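Local structure of alpha-L-rhamnosidase (Klebsiella oxytoca, 4XHC) at residues G144-S149 with K521-Y526; L126-T131 with I165-R170; V374-L379 with A439-P444; Q368-G373 with S429-I434; L255-D258 with R263-L266. The protein hydrolyses terminal alpha-L-rhamnose units from rhamnosides as a two-domain glycoside hydrolase of family GH78. All coordinates share one frame; numbering follows the deposited sequence.

How the contacts relate
The five contacts run from the N-terminal beta domain into the helical domain of the 6 hairpin glycosidase family. Contact 2 bridges the two sheets of the former. Contact 1, about 16 Å from it between centres, links a loop of that domain to one beside the rhamnose pocket; the two touch where Tyr526 N meets Glu130. Along the chain contact 1 spans contacts 5, 4 and 3, while its segments alternate with those of contact 2. Contacts 3 and 4 share helix 368-389, centres about 11 Å apart. Contact 5 joins helices 247-259 and 264-276, its centre about 26 Å from that of contact 3. Contact 1 thus ties the beta domain to the catalytic one near the sugar.

Contact 1 of 5, residues G144-S149 with K521-Y526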
# COMPACT_ATOMS: atom_id res chain seq x y z
N GLY A 144 20.45 8.83 1.09
CA GLY A 144 21.37 8.38 0.06
C GLY A 144 21.05 8.82 -1.35
O GLY A 144 19.99 9.37 -1.60
N TRP A 145 21.96 8.55 -2.29
CA TRP A 145 21.78 8.93 -3.69
C TRP A 145 21.12 7.86 -4.58
O TRP A 145 20.77 8.15 -5.71
CB TRP A 145 23.10 9.43 -4.31
CG TRP A 145 24.23 8.41 -4.44
CD1 TRP A 145 25.26 8.19 -3.57
CD2 TRP A 145 24.45 7.54 -5.56
NE1 TRP A 145 26.10 7.21 -4.08
CE2 TRP A 145 25.62 6.80 -5.29
CE3 TRP A 145 23.77 7.31 -6.75
CZ2 TRP A 145 26.11 5.84 -6.18
CZ3 TRP A 145 24.26 6.37 -7.63
CH2 TRP A 145 25.42 5.64 -7.34
N LEU A 146 20.93 6.64 -4.08
CA LEU A 146 20.01 5.70 -4.73
C LEU A 146 18.58 6.03 -4.29
O LEU A 146 18.37 6.63 -3.22
CB LEU A 146 20.32 4.25 -4.36
CG LEU A 146 21.58 3.65 -4.97
CD1 LEU A 146 21.70 2.20 -4.54
CD2 LEU A 146 21.55 3.73 -6.49
N SER A 147 17.61 5.62 -5.09
CA SER A 147 16.21 5.85 -4.78
C SER A 147 15.79 5.10 -3.52
O SER A 147 16.08 3.91 -3.39
CB SER A 147 15.32 5.40 -5.93
OG SER A 147 13.94 5.57 -5.60
N SER A 148 15.09 5.80 -2.62
CA SER A 148 14.56 5.16 -1.41
C SER A 148 13.51 4.09 -1.71
O SER A 148 13.18 3.29 -0.83
CB SER A 148 13.99 6.20 -0.44
OG SER A 148 12.88 6.87 -1.00
N SER A 149 13.01 4.07 -2.94
CA SER A 149 11.96 3.15 -3.34
C SER A 149 12.41 1.70 -3.33
O SER A 149 11.59 0.80 -3.34
CB SER A 149 11.40 3.53 -4.71
OG SER A 149 12.33 3.24 -5.75
N LYS A 521 23.75 1.88 4.97
CA LYS A 521 23.98 0.44 4.93
C LYS A 521 22.65 -0.29 4.70
O LYS A 521 22.65 -1.45 4.33
CB LYS A 521 24.69 -0.04 6.21
CG LYS A 521 23.74 -0.31 7.36
CD LYS A 521 24.28 0.01 8.75
CE LYS A 521 23.07 0.21 9.67
NZ LYS A 521 23.43 0.36 11.11
N LEU A 522 21.53 0.41 4.92
CA LEU A 522 20.19 -0.13 4.67
C LEU A 522 19.94 -0.48 3.21
O LEU A 522 19.16 -1.37 2.92
CB LEU A 522 19.10 0.87 5.04
CG LEU A 522 18.94 1.31 6.49
CD1 LEU A 522 17.78 2.30 6.57
CD2 LEU A 522 18.73 0.12 7.40
N ILE A 523 20.55 0.26 2.30
CA ILE A 523 20.28 0.09 0.89
C ILE A 523 21.39 -0.69 0.18
O ILE A 523 21.30 -0.96 -1.00
CB ILE A 523 20.01 1.45 0.21
CG1 ILE A 523 19.05 1.27 -0.96
CG2 ILE A 523 21.28 2.14 -0.22
CD1 ILE A 523 18.32 2.53 -1.33
N ASN A 524 22.43 -1.09 0.91
CA ASN A 524 23.37 -2.07 0.38
C ASN A 524 22.63 -3.38 0.18
O ASN A 524 21.62 -3.65 0.85
CB ASN A 524 24.57 -2.30 1.32
CG ASN A 524 25.48 -1.09 1.44
OD1 ASN A 524 25.34 -0.10 0.71
ND2 ASN A 524 26.43 -1.16 2.37
N SER A 525 23.14 -4.21 -0.72
CA SER A 525 22.62 -5.56 -0.93
C SER A 525 23.40 -6.55 -0.07
O SER A 525 24.62 -6.45 0.04
CB SER A 525 22.71 -5.93 -2.41
OG SER A 525 22.52 -7.32 -2.59
N TYR A 526 22.69 -7.49 0.55
CA TYR A 526 23.30 -8.49 1.43
C TYR A 526 23.25 -9.89 0.84
O TYR A 526 23.53 -10.88 1.51
CB TYR A 526 22.67 -8.43 2.83
CG TYR A 526 23.03 -7.14 3.50
CD1 TYR A 526 24.23 -6.99 4.17
CD2 TYR A 526 22.21 -6.02 3.37
CE1 TYR A 526 24.58 -5.78 4.74
CE2 TYR A 526 22.55 -4.81 3.94
CZ TYR A 526 23.74 -4.70 4.63
OH TYR A 526 24.07 -3.49 5.18
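Ile523 reaches across to Leu146 and Ser147 because its CG1 lies roughly anti to the backbone N (chi1 -150°), with CG2 between the N and the carbonyl carbon, leaving CD1 to run outward. Leu146 has CG beside its own N (chi1 -72°), and the meeting point is its CB rather than its branched end. This is a domain junction: the loop following strand 122-129 of the N-terminal beta domain meets a loop of the helical domain, close to the rhamnose pocket. CD1 of Ile523 does all the touching, 4.0 Å from Leu146 CB and also against the backbone O of Ser147. No hydrogen bond crosses between the two segments; the join rests on van der Waals contact, one methyl against a CB and a carbonyl oxygen. The Leu146 side chain lies about 6 Å from the bound alpha-L-rhamnopyranose and packs on the pocket residue Tyr518. Arg241 NE of the pocket bonds to Ile523 O, and Glu506 OE1 accepts from nearby Ser525 N, which connects the 521-526 loop to the sugar site. Ser149 OG bonds to Pro121 O of the second subunit. The 521-526 turn is closed by Tyr526 OH, which donates to Lys521 O at 2.6 Å.

Contact 2 of 5, residues L126-T131 with I165-R170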
# COMPACT_ATOMS: atom_id res chain seq x y z
N LEU A 126 3.88 -3.65 6.78
CA LEU A 126 4.90 -4.69 6.69
C LEU A 126 6.24 -4.11 6.29
O LEU A 126 6.30 -3.21 5.46
CB LEU A 126 4.49 -5.74 5.67
CG LEU A 126 3.09 -6.33 5.78
CD1 LEU A 126 2.94 -7.45 4.78
CD2 LEU A 126 2.81 -6.85 7.18
N THR A 127 7.31 -4.61 6.90
CA THR A 127 8.67 -4.17 6.59
C THR A 127 9.57 -5.39 6.45
O THR A 127 9.52 -6.30 7.29
CB THR A 127 9.21 -3.23 7.67
OG1 THR A 127 8.22 -2.25 7.97
CG2 THR A 127 10.45 -2.52 7.21
N PHE A 128 10.37 -5.42 5.39
CA PHE A 128 11.17 -6.58 5.05
C PHE A 128 12.65 -6.24 5.11
O PHE A 128 13.07 -5.20 4.60
CB PHE A 128 10.87 -7.01 3.63
CG PHE A 128 9.44 -7.38 3.38
CD1 PHE A 128 8.50 -6.40 3.09
CD2 PHE A 128 9.04 -8.71 3.39
CE1 PHE A 128 7.18 -6.74 2.83
CE2 PHE A 128 7.73 -9.05 3.14
CZ PHE A 128 6.80 -8.07 2.85
N GLY A 129 13.45 -7.13 5.68
CA GLY A 129 14.89 -6.89 5.77
C GLY A 129 15.75 -8.12 5.53
O GLY A 129 15.41 -9.21 5.95
N GLU A 130 16.87 -7.92 4.84
CA GLU A 130 17.87 -8.97 4.71
C GLU A 130 18.65 -9.12 6.01
O GLU A 130 19.06 -10.23 6.37
CB GLU A 130 18.83 -8.68 3.56
CG GLU A 130 18.20 -8.57 2.17
CD GLU A 130 19.23 -8.24 1.11
OE1 GLU A 130 19.79 -7.11 1.15
OE2 GLU A 130 19.51 -9.07 0.22
N THR A 131 18.88 -8.01 6.71
CA THR A 131 19.47 -8.02 8.06
C THR A 131 18.44 -7.57 9.09
O THR A 131 17.43 -6.96 8.75
CB THR A 131 20.69 -7.10 8.18
OG1 THR A 131 20.31 -5.73 7.91
CG2 THR A 131 21.75 -7.52 7.21
N ILE A 165 -4.25 -13.40 1.90
CA ILE A 165 -3.44 -12.40 1.20
C ILE A 165 -2.20 -12.99 0.52
O ILE A 165 -1.39 -13.65 1.15
CB ILE A 165 -2.99 -11.29 2.17
CG1 ILE A 165 -4.21 -10.52 2.71
CG2 ILE A 165 -2.01 -10.33 1.48
CD1 ILE A 165 -5.10 -9.91 1.64
N ASP A 166 -2.08 -12.73 -0.79
CA ASP A 166 -0.88 -13.08 -1.56
C ASP A 166 -0.36 -11.79 -2.17
O ASP A 166 -0.92 -11.28 -3.13
CB ASP A 166 -1.22 -14.06 -2.69
CG ASP A 166 -1.50 -15.47 -2.19
OD1 ASP A 166 -0.53 -16.20 -1.88
OD2 ASP A 166 -2.68 -15.87 -2.13
N LEU A 167 0.72 -11.25 -1.61
CA LEU A 167 1.27 -9.98 -2.09
C LEU A 167 1.92 -10.13 -3.46
O LEU A 167 2.65 -11.10 -3.69
CB LEU A 167 2.29 -9.42 -1.08
CG LEU A 167 1.69 -8.96 0.25
CD1 LEU A 167 2.79 -8.51 1.20
CD2 LEU A 167 0.69 -7.84 0.04
N PRO A 168 1.67 -9.18 -4.38
CA PRO A 168 2.15 -9.33 -5.76
C PRO A 168 3.65 -9.02 -5.99
O PRO A 168 4.24 -9.56 -6.92
CB PRO A 168 1.27 -8.35 -6.54
CG PRO A 168 0.88 -7.30 -5.55
CD PRO A 168 0.97 -7.90 -4.17
N ARG A 169 4.25 -8.16 -5.16
CA ARG A 169 5.66 -7.81 -5.33
C ARG A 169 6.61 -8.88 -4.78
O ARG A 169 6.32 -9.52 -3.77
CB ARG A 169 5.98 -6.46 -4.68
CG ARG A 169 5.29 -5.28 -5.35
CD ARG A 169 5.81 -3.96 -4.79
NE ARG A 169 7.18 -3.68 -5.24
CZ ARG A 169 8.15 -3.16 -4.48
NH1 ARG A 169 7.96 -2.86 -3.19
NH2 ARG A 169 9.34 -2.94 -5.02
N ARG A 170 7.75 -9.05 -5.44
CA ARG A 170 8.77 -9.99 -5.01
C ARG A 170 9.70 -9.33 -4.00
O ARG A 170 10.28 -8.30 -4.28
CB ARG A 170 9.59 -10.46 -6.22
CG ARG A 170 10.42 -11.71 -5.94
CD ARG A 170 11.44 -11.93 -7.03
NE ARG A 170 12.54 -11.00 -6.92
CZ ARG A 170 13.54 -10.90 -7.80
NH1 ARG A 170 13.57 -11.69 -8.88
NH2 ARG A 170 14.51 -10.02 -7.59
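Leu126 opens the first segment on strand 122-129 and reaches across to Leu167, the two leucines meeting tip to tip through their CD1 methyls at 3.7 Å. The pairing bridges the two antiparallel sheets of the N-terminal beta domain: strand 122-129 belongs to the six-stranded one, while Leu167 sits on the segment carried by strand 163-166, at the edge of the four-stranded one. Each leucine holds CG beside its own backbone N (chi1 -51° in Leu126, -68° in Leu167), which brings the two CD1 methyls together between the sheets. Around them Leu107, Leu156, Leu176 and Val178 complete an apolar core. Two residues on, Phe128 turns its ring the same way, and Leu167 CD1 comes to the ring edge, near its plane, 4.4 Å from Phe128 CZ. One leucine methyl is thereby shared between an aliphatic and an aromatic neighbour. The ring is held further by a stack with Tyr171 and an edge-to-face contact with Phe173. Beyond the strand end the segment becomes polar: Glu130 OE1 forms a salt bridge with Lys240 NZ and accepts from Tyr526 N, while on the other segment Arg169 NH2 pairs with Asp159 OD1 of the second subunit and Arg170 NH2 forms a salt bridge with Glu236 OE1.

Contact 3 of 5, residues V374-L379 with A439-P444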
# COMPACT_ATOMS: atom_id res chain seq x y z
N VAL A 374 43.02 -3.96 -17.28
CA VAL A 374 41.83 -4.63 -17.78
C VAL A 374 41.89 -4.74 -19.30
O VAL A 374 41.53 -5.77 -19.87
CB VAL A 374 40.54 -3.92 -17.32
CG1 VAL A 374 39.32 -4.45 -18.06
CG2 VAL A 374 40.36 -4.10 -15.81
N LEU A 375 42.38 -3.70 -19.95
CA LEU A 375 42.53 -3.71 -21.39
C LEU A 375 43.47 -4.82 -21.84
O LEU A 375 43.15 -5.58 -22.76
CB LEU A 375 43.05 -2.35 -21.87
CG LEU A 375 43.31 -2.21 -23.37
CD1 LEU A 375 42.06 -2.56 -24.16
CD2 LEU A 375 43.79 -0.81 -23.69
N ILE A 376 44.62 -4.91 -21.20
CA ILE A 376 45.63 -5.92 -21.54
C ILE A 376 45.11 -7.33 -21.25
O ILE A 376 45.38 -8.26 -22.01
CB ILE A 376 46.94 -5.67 -20.77
CG1 ILE A 376 47.59 -4.37 -21.25
CG2 ILE A 376 47.90 -6.84 -20.95
CD1 ILE A 376 48.70 -3.88 -20.36
N TYR A 377 44.39 -7.48 -20.15
CA TYR A 377 43.79 -8.76 -19.78
C TYR A 377 42.80 -9.24 -20.83
O TYR A 377 42.82 -10.41 -21.22
CB TYR A 377 43.09 -8.63 -18.41
CG TYR A 377 42.50 -9.93 -17.89
CD1 TYR A 377 41.21 -10.30 -18.20
CD2 TYR A 377 43.25 -10.77 -17.07
CE1 TYR A 377 40.67 -11.48 -17.73
CE2 TYR A 377 42.73 -11.96 -16.59
CZ TYR A 377 41.44 -12.30 -16.92
OH TYR A 377 40.89 -13.47 -16.46
N CYS A 378 41.95 -8.33 -21.30
CA CYS A 378 40.87 -8.68 -22.23
C CYS A 378 41.36 -8.77 -23.69
O CYS A 378 40.88 -9.59 -24.47
CB CYS A 378 39.69 -7.72 -22.06
SG CYS A 378 38.79 -7.94 -20.49
N LEU A 379 42.36 -7.97 -24.04
CA LEU A 379 43.01 -8.12 -25.34
C LEU A 379 43.60 -9.53 -25.50
O LEU A 379 43.46 -10.15 -26.54
CB LEU A 379 44.10 -7.08 -25.52
CG LEU A 379 44.74 -7.04 -26.89
CD1 LEU A 379 43.70 -6.81 -27.98
CD2 LEU A 379 45.78 -5.94 -26.93
N ALA A 439 47.15 -8.91 -15.74
CA ALA A 439 47.46 -8.61 -17.14
C ALA A 439 48.76 -9.25 -17.62
O ALA A 439 49.04 -9.26 -18.83
CB ALA A 439 47.52 -7.10 -17.32
N GLU A 440 49.55 -9.74 -16.68
CA GLU A 440 50.83 -10.41 -16.95
C GLU A 440 51.86 -9.44 -17.54
O GLU A 440 52.61 -9.81 -18.44
CB GLU A 440 50.65 -11.66 -17.82
CG GLU A 440 49.61 -12.64 -17.29
CD GLU A 440 49.83 -14.06 -17.77
OE1 GLU A 440 50.00 -14.27 -18.99
OE2 GLU A 440 49.83 -14.98 -16.91
N VAL A 441 51.87 -8.21 -17.03
CA VAL A 441 52.90 -7.24 -17.39
C VAL A 441 54.17 -7.62 -16.63
O VAL A 441 54.09 -8.07 -15.49
CB VAL A 441 52.47 -5.81 -17.01
CG1 VAL A 441 53.59 -4.81 -17.23
CG2 VAL A 441 51.23 -5.39 -17.79
N GLY A 442 55.33 -7.48 -17.26
CA GLY A 442 56.60 -7.77 -16.60
C GLY A 442 56.92 -9.25 -16.55
O GLY A 442 56.47 -10.00 -17.40
N THR A 443 57.70 -9.66 -15.56
CA THR A 443 58.11 -11.07 -15.45
C THR A 443 57.37 -11.77 -14.32
O THR A 443 56.85 -11.10 -13.41
CB THR A 443 59.62 -11.19 -15.18
OG1 THR A 443 59.96 -10.41 -14.02
CG2 THR A 443 60.41 -10.70 -16.37
N PRO A 444 57.32 -13.11 -14.35
CA PRO A 444 56.66 -13.87 -13.28
C PRO A 444 57.21 -13.57 -11.88
O PRO A 444 56.43 -13.45 -10.93
CB PRO A 444 56.94 -15.33 -13.65
CG PRO A 444 57.13 -15.31 -15.13
CD PRO A 444 57.82 -14.01 -15.41
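Tyr377 meets Ala439 through its backbone, N lying 4.2 Å from Ala439 CB, while its ring goes to a cation-pi contact with Arg381; the tyrosine side chain also touches Leu438 and Asp310. The apolar join itself belongs to Ile376, one residue earlier, whose CG2 lies anti to the backbone N and beside the carbonyl carbon (chi1, measured to CG1, is -67°). That methyl meets Ala439 CB at 3.7 Å and also borders the Ala439 carbonyl oxygen. The other branch of Ile376 continues along CG1 to CD1, which touches Val441 CG2 at 3.9 Å, the two side chains crossing at about a right angle. One isoleucine therefore spans both sides of Glu440, the residue at which the chain leaves helix 430-438 in a Schellman motif with positive phi. The loop then leads into helix 444-456, with Thr443 as N-cap, its OG1 taking the amide of Gln446. It joins consecutive helices of the helical domain, consistent with the (alpha/alpha)6 barrel of GH78. Helix 391-412 covers Ile376 with Leu401, Leu404 and Lys405, and Lys405 NZ also bonds to Glu440 O, just as Arg447 NE bonds to Val441 O.

Contact 4 of 5, residues Q368-G373 with S429-I434; sequences QAAAQG and SWASQI
Ala369 CB lies against the hydroxymethyl group of Ser432, 3.4 Å from OG and 3.7 Å from CB. One residue on, Ala370 CB faces Ala431 CB at 4.4 Å, so small side chains let the helices come close. Their short axes approach to 7.7 Å with an angle of 21°, and at the nearest backbone point Ala370 CA stands 4.4 Å from Ser432 CA. No direct hydrogen bond joins the two segments. A water does the joining instead: it accepts from Ala370 N, an amide in the first turn of helix 368-389 and therefore without a helical acceptor, and it also bonds to Ser432 OG at 2.6 Å. The torsion of Ser432 sets OG beside its backbone N (chi1 -58°), within reach of both the water and the N-terminal turn of its own helix. This near-parallel pairing of two helix starts, with helix 391-412 between them in sequence, is consistent with the (alpha/alpha)6 barrel of family GH78. The start of helix 430-438 is secured by Ser429 at its N-cap, whose OG accepts from Ser432 N at 3.2 Å. Gln433 folds back over the same turn, and its NE2 donates in the carbonyl plane to Ser429 O, the C=O...donor angle being 159°. The other end of its amide, OE1, accepts from Tyr420 N. Ala369 N is taken by Ser422 OG, Leu436 packs on Ala369, and Trp435 covers Ala370.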
# COMPACT_ATOMS: atom_id res chain seq x y z
N GLN A 368 43.20 4.85 -13.76
CA GLN A 368 43.98 4.70 -14.99
C GLN A 368 44.76 3.40 -15.09
O GLN A 368 44.67 2.70 -16.08
CB GLN A 368 44.94 5.87 -15.14
CG GLN A 368 45.96 5.68 -16.23
CD GLN A 368 46.82 6.91 -16.42
OE1 GLN A 368 47.56 7.33 -15.52
NE2 GLN A 368 46.76 7.48 -17.61
N ALA A 369 45.54 3.08 -14.07
CA ALA A 369 46.40 1.88 -14.10
C ALA A 369 45.58 0.59 -14.14
O ALA A 369 45.90 -0.33 -14.88
CB ALA A 369 47.35 1.87 -12.92
N ALA A 370 44.54 0.52 -13.32
CA ALA A 370 43.65 -0.64 -13.31
C ALA A 370 42.99 -0.84 -14.66
O ALA A 370 42.90 -1.95 -15.14
CB ALA A 370 42.60 -0.50 -12.22
N ALA A 371 42.54 0.25 -15.27
CA ALA A 371 41.95 0.20 -16.61
C ALA A 371 42.95 -0.29 -17.67
O ALA A 371 42.60 -1.07 -18.55
CB ALA A 371 41.42 1.57 -17.00
N GLN A 372 44.20 0.15 -17.57
CA GLN A 372 45.24 -0.34 -18.46
C GLN A 372 45.36 -1.86 -18.34
O GLN A 372 45.49 -2.56 -19.34
CB GLN A 372 46.58 0.32 -18.11
CG GLN A 372 47.75 -0.05 -19.02
CD GLN A 372 47.78 0.70 -20.34
OE1 GLN A 372 47.04 1.65 -20.55
NE2 GLN A 372 48.70 0.31 -21.21
N GLY A 373 45.32 -2.36 -17.11
CA GLY A 373 45.40 -3.79 -16.85
C GLY A 373 44.20 -4.55 -17.39
O GLY A 373 44.33 -5.66 -17.89
N SER A 429 47.44 2.35 -5.32
CA SER A 429 46.23 1.65 -4.88
C SER A 429 46.43 0.14 -4.92
O SER A 429 47.38 -0.34 -5.54
CB SER A 429 45.04 2.02 -5.77
OG SER A 429 45.21 1.56 -7.11
N TRP A 430 45.56 -0.60 -4.25
CA TRP A 430 45.56 -2.06 -4.38
C TRP A 430 45.11 -2.46 -5.78
O TRP A 430 45.65 -3.40 -6.37
CB TRP A 430 44.62 -2.71 -3.37
CG TRP A 430 45.18 -2.86 -2.01
CD1 TRP A 430 45.37 -1.88 -1.10
CD2 TRP A 430 45.59 -4.08 -1.39
NE1 TRP A 430 45.89 -2.40 0.05
CE2 TRP A 430 46.03 -3.75 -0.10
CE3 TRP A 430 45.64 -5.41 -1.80
CZ2 TRP A 430 46.51 -4.70 0.79
CZ3 TRP A 430 46.11 -6.36 -0.91
CH2 TRP A 430 46.54 -6.00 0.38
N ALA A 431 44.12 -1.76 -6.31
CA ALA A 431 43.52 -2.13 -7.57
C ALA A 431 44.54 -2.13 -8.73
O ALA A 431 44.60 -3.08 -9.52
CB ALA A 431 42.35 -1.20 -7.89
N SER A 432 45.34 -1.09 -8.81
CA SER A 432 46.36 -0.99 -9.84
C SER A 432 47.25 -2.23 -9.86
O SER A 432 47.54 -2.77 -10.93
CB SER A 432 47.23 0.25 -9.62
OG SER A 432 46.46 1.43 -9.63
N GLN A 433 47.69 -2.68 -8.69
CA GLN A 433 48.64 -3.79 -8.61
C GLN A 433 47.97 -5.09 -9.03
O GLN A 433 48.53 -5.89 -9.77
CB GLN A 433 49.18 -3.97 -7.19
CG GLN A 433 49.49 -2.69 -6.44
CD GLN A 433 50.27 -1.70 -7.27
OE1 GLN A 433 51.19 -2.08 -7.99
NE2 GLN A 433 49.92 -0.42 -7.17
N ILE A 434 46.75 -5.29 -8.55
CA ILE A 434 46.01 -6.52 -8.81
C ILE A 434 45.80 -6.70 -10.31
O ILE A 434 46.06 -7.78 -10.84
CB ILE A 434 44.65 -6.50 -8.07
CG1 ILE A 434 44.86 -6.59 -6.55
CG2 ILE A 434 43.75 -7.63 -8.53
CD1 ILE A 434 43.66 -6.18 -5.73
O HOH W 1 44.23 2.20 -10.77

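Contact 5 of 5, residues L255-D258 with R263-L266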
# COMPACT_ATOMS: atom_id res chain seq x y z
N LEU A 255 31.36 -18.02 -13.79
CA LEU A 255 32.41 -18.92 -13.30
C LEU A 255 31.87 -19.87 -12.24
O LEU A 255 32.17 -21.05 -12.26
CB LEU A 255 33.59 -18.13 -12.72
CG LEU A 255 34.54 -17.41 -13.68
CD1 LEU A 255 35.62 -16.68 -12.89
CD2 LEU A 255 35.17 -18.37 -14.69
N VAL A 256 31.07 -19.34 -11.31
CA VAL A 256 30.57 -20.14 -10.21
C VAL A 256 29.52 -21.12 -10.72
O VAL A 256 29.51 -22.29 -10.35
CB VAL A 256 29.97 -19.26 -9.09
CG1 VAL A 256 29.54 -20.10 -7.90
CG2 VAL A 256 30.98 -18.20 -8.66
N ASN A 257 28.65 -20.64 -11.61
CA ASN A 257 27.66 -21.48 -12.26
C ASN A 257 28.30 -22.72 -12.89
O ASN A 257 27.77 -23.82 -12.79
CB ASN A 257 26.94 -20.66 -13.33
CG ASN A 257 25.95 -21.49 -14.13
OD1 ASN A 257 24.96 -21.96 -13.60
ND2 ASN A 257 26.24 -21.67 -15.41
N ASP A 258 29.44 -22.51 -13.52
CA ASP A 258 30.19 -23.57 -14.17
C ASP A 258 30.43 -24.83 -13.34
O ASP A 258 30.37 -25.93 -13.86
CB ASP A 258 31.55 -23.01 -14.58
CG ASP A 258 31.90 -23.33 -16.00
OD1 ASP A 258 31.02 -23.09 -16.86
OD2 ASP A 258 33.03 -23.80 -16.24
N ARG A 263 24.15 -24.24 -15.56
CA ARG A 263 23.14 -23.73 -16.47
C ARG A 263 23.78 -22.82 -17.51
O ARG A 263 23.74 -21.59 -17.40
CB ARG A 263 22.05 -22.99 -15.69
CG ARG A 263 21.29 -23.93 -14.77
CD ARG A 263 19.81 -23.56 -14.67
NE ARG A 263 19.13 -23.66 -15.96
CZ ARG A 263 17.82 -23.57 -16.13
NH1 ARG A 263 16.99 -23.39 -15.10
NH2 ARG A 263 17.32 -23.67 -17.35
N HIS A 264 24.37 -23.45 -18.52
CA HIS A 264 25.06 -22.75 -19.61
C HIS A 264 24.09 -22.01 -20.51
O HIS A 264 24.42 -20.96 -21.05
CB HIS A 264 25.92 -23.72 -20.44
CG HIS A 264 27.02 -24.36 -19.65
ND1 HIS A 264 27.17 -25.73 -19.55
CD2 HIS A 264 28.00 -23.82 -18.88
CE1 HIS A 264 28.20 -26.00 -18.77
NE2 HIS A 264 28.72 -24.86 -18.35
N ASP A 265 22.89 -22.55 -20.66
CA ASP A 265 21.82 -21.87 -21.40
C ASP A 265 21.57 -20.45 -20.88
O ASP A 265 21.24 -19.55 -21.65
CB ASP A 265 20.52 -22.70 -21.39
CG ASP A 265 20.07 -23.10 -19.98
OD1 ASP A 265 20.86 -23.73 -19.25
OD2 ASP A 265 18.93 -22.78 -19.59
N LEU A 266 21.72 -20.26 -19.58
CA LEU A 266 21.46 -18.96 -18.98
C LEU A 266 22.60 -17.97 -19.22
O LEU A 266 22.38 -16.77 -19.35
CB LEU A 266 21.18 -19.12 -17.48
CG LEU A 266 20.68 -17.87 -16.76
CD1 LEU A 266 19.39 -17.35 -17.39
CD2 LEU A 266 20.48 -18.15 -15.27
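Asn257 OD1 accepts the backbone N-H of Arg263 at 3.1 Å, the shortest polar bond between these two segments. The bond is moderately straight, 157° at the hydrogen, but the donor comes from the side of the carbonyl, at a C=O...donor angle of 103°. With CG anti to its backbone N (chi1 176°), the asparagine extends from helix 247-259 across the short link to the start of helix 264-276. Its ND2 makes a weak second bond to Arg263 O at 3.2 Å, so a single amide binds both the N-H and the C=O of one residue. That same carbonyl receives Leu266 N in the first turn of the second helix. Alongside, Asp258 and His264 meet at about a right angle: His264 NE2 donates from its ring edge, in the ring plane, to Asp258 OD1 at 3.3 Å, but reaches the oxygen from above the carboxylate plane. Ser318 of helix 302-319 packs on both residues. The Arg263 side chain turns away from Asn257; NH2 forms a salt bridge with Asp265 OD2 at 2.9 Å, on the syn side of the carboxylate, while NH1 bonds to Ser201 O. The two helix ends are thus joined by two side-chain-to-backbone bonds, one of them weak, and one His-carboxylate bond; the neighbouring carboxylate would tend to favour a protonated His264, which would probably strengthen the bond to Asp258.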